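Local coordinates for solute-binding protein (Thermoactinomyces vulgaris, PDB 2ZYK) that binds cyclodextrin and probably delivers the sugar for uptake across the cell membrane, at residues G202-E207 against A380-V385. Numbering follows the deposited sequence.
Sequences GLNSPE and ALNDAV
Asn204 and Val385, with Leu203 close behind, show how a loop leading into one helix can be fastened to the flank of another in the periplasmic-binding-protein fold of this solute-binding family. The loop ends at Ser205, the N-cap of helix 206-220; its OG accepts from the backbone N of Ala208. The flank belongs to helix 377-395 near the C-terminus. Asn204 lays its amide against the valine, ND2 lying 3.3 Å and CG 3.4 Å from CG2 of Val385. Its chi1 of 70° sets CG between the backbone N and the carbonyl carbon, and from there the amide extends over CG2 while ND2 faces Asn382. The two amides meet almost perpendicularly, their planes 78° apart, and ND2 of Asn204 donates a moderately bent hydrogen bond of 3.2 Å to OD1 of Asn382, arriving in the carbonyl plane of the acceptor. Replacing Asn204 by an alanine removes the amide and would probably leave OD1 of Asn382 without its donor from the loop and uncover one methyl of Val385. The valine's other methyl, CG1, meets CB of Leu203 at 3.9 Å. Farther along, that leucine reaches Val359 and Ile363 of helix 357-371, joining a third helix to the same junction. Leu381 also touches Ile363, and the carbonyl oxygen of Leu203 points end-on into its side chain, with CB, CG and both methyls of Leu381 gathered around that oxygen and CD2 3.4 Å from it.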
loop_
_atom_site.group_PDB
_atom_site.type_symbol
_atom_site.label_atom_id
_atom_site.label_comp_id
_atom_site.label_asym_id
_atom_site.label_seq_id
_atom_site.Cartn_x
_atom_site.Cartn_y
_atom_site.Cartn_z
ATOM N N GLY A 202 -14.656 12.358 7.688
ATOM C CA GLY A 202 -14.007 13.626 8.015
ATOM C C GLY A 202 -13.358 14.323 6.828
ATOM O O GLY A 202 -12.633 15.304 7.002
ATOM N N LEU A 203 -13.638 13.827 5.622
ATOM C CA LEU A 203 -12.963 14.282 4.414
ATOM C C LEU A 203 -13.514 15.583 3.791
ATOM O O LEU A 203 -13.104 15.983 2.691
ATOM C CB LEU A 203 -12.879 13.137 3.400
ATOM C CG LEU A 203 -11.643 12.214 3.405
ATOM C CD1 LEU A 203 -10.845 12.248 4.702
ATOM C CD2 LEU A 203 -12.010 10.780 3.042
ATOM N N ASN A 204 -14.432 16.243 4.502
ATOM C CA ASN A 204 -14.908 17.577 4.114
ATOM C C ASN A 204 -14.994 18.537 5.310
ATOM O O ASN A 204 -15.660 19.575 5.257
ATOM C CB ASN A 204 -16.232 17.507 3.328
ATOM C CG ASN A 204 -17.411 17.086 4.186
ATOM O OD1 ASN A 204 -17.255 16.378 5.178
ATOM N ND2 ASN A 204 -18.601 17.510 3.792
ATOM N N SER A 205 -14.301 18.174 6.383
ATOM C CA SER A 205 -14.094 19.058 7.520
ATOM C C SER A 205 -13.218 20.243 7.104
ATOM O O SER A 205 -12.550 20.184 6.059
ATOM C CB SER A 205 -13.411 18.299 8.649
ATOM O OG SER A 205 -12.100 17.953 8.257
ATOM N N PRO A 206 -13.212 21.323 7.919
ATOM C CA PRO A 206 -12.296 22.429 7.624
ATOM C C PRO A 206 -10.834 21.954 7.533
ATOM O O PRO A 206 -10.098 22.406 6.646
ATOM C CB PRO A 206 -12.503 23.386 8.811
ATOM C CG PRO A 206 -13.872 23.051 9.346
ATOM C CD PRO A 206 -14.023 21.580 9.132
ATOM N N GLU A 207 -10.435 21.032 8.415
ATOM C CA GLU A 207 -9.073 20.471 8.420
ATOM C C GLU A 207 -8.752 19.645 7.172
ATOM O O GLU A 207 -7.577 19.534 6.785
ATOM C CB GLU A 207 -8.818 19.629 9.676
ATOM C CG GLU A 207 -8.964 20.386 10.997
ATOM C CD GLU A 207 -10.396 20.402 11.507
ATOM O OE1 GLU A 207 -11.162 19.478 11.155
ATOM O OE2 GLU A 207 -10.754 21.327 12.269
ATOM N N ALA A 380 -14.754 20.338 -4.279
ATOM C CA ALA A 380 -14.309 19.007 -4.653
ATOM C C ALA A 380 -14.535 18.021 -3.495
ATOM O O ALA A 380 -14.989 16.900 -3.721
ATOM C CB ALA A 380 -12.856 19.009 -5.110
ATOM N N LEU A 381 -14.248 18.461 -2.273
ATOM C CA LEU A 381 -14.391 17.627 -1.086
ATOM C C LEU A 381 -15.838 17.345 -0.703
ATOM O O LEU A 381 -16.173 16.213 -0.372
ATOM C CB LEU A 381 -13.626 18.223 0.101
ATOM C CG LEU A 381 -12.091 18.157 0.019
ATOM C CD1 LEU A 381 -11.468 18.719 1.283
ATOM C CD2 LEU A 381 -11.598 16.750 -0.240
ATOM N N ASN A 382 -16.681 18.374 -0.768
ATOM C CA ASN A 382 -18.108 18.251 -0.481
ATOM C C ASN A 382 -18.809 17.318 -1.454
ATOM O O ASN A 382 -19.640 16.497 -1.044
ATOM C CB ASN A 382 -18.789 19.627 -0.484
ATOM C CG ASN A 382 -18.345 20.501 0.675
ATOM O OD1 ASN A 382 -18.279 20.054 1.825
ATOM N ND2 ASN A 382 -18.041 21.756 0.379
ATOM N N ASP A 383 -18.465 17.448 -2.736
ATOM C CA ASP A 383 -18.942 16.538 -3.771
ATOM C C ASP A 383 -18.513 15.105 -3.461
ATOM O O ASP A 383 -19.328 14.175 -3.527
ATOM C CB ASP A 383 -18.414 16.950 -5.149
ATOM C CG ASP A 383 -19.174 18.125 -5.750
ATOM O OD1 ASP A 383 -20.192 18.570 -5.160
ATOM O OD2 ASP A 383 -18.750 18.602 -6.825
ATOM N N ALA A 384 -17.244 14.946 -3.087
ATOM C CA ALA A 384 -16.667 13.638 -2.851
ATOM C C ALA A 384 -17.404 12.859 -1.768
ATOM O O ALA A 384 -17.726 11.690 -1.956
ATOM C CB ALA A 384 -15.196 13.770 -2.512
ATOM N N VAL A 385 -17.682 13.512 -0.646
ATOM C CA VAL A 385 -18.250 12.818 0.511
ATOM C C VAL A 385 -19.735 12.502 0.323
ATOM O O VAL A 385 -20.216 11.478 0.806
ATOM C CB VAL A 385 -18.010 13.583 1.849
ATOM C CG1 VAL A 385 -16.509 13.724 2.139
ATOM C CG2 VAL A 385 -18.655 14.931 1.809
#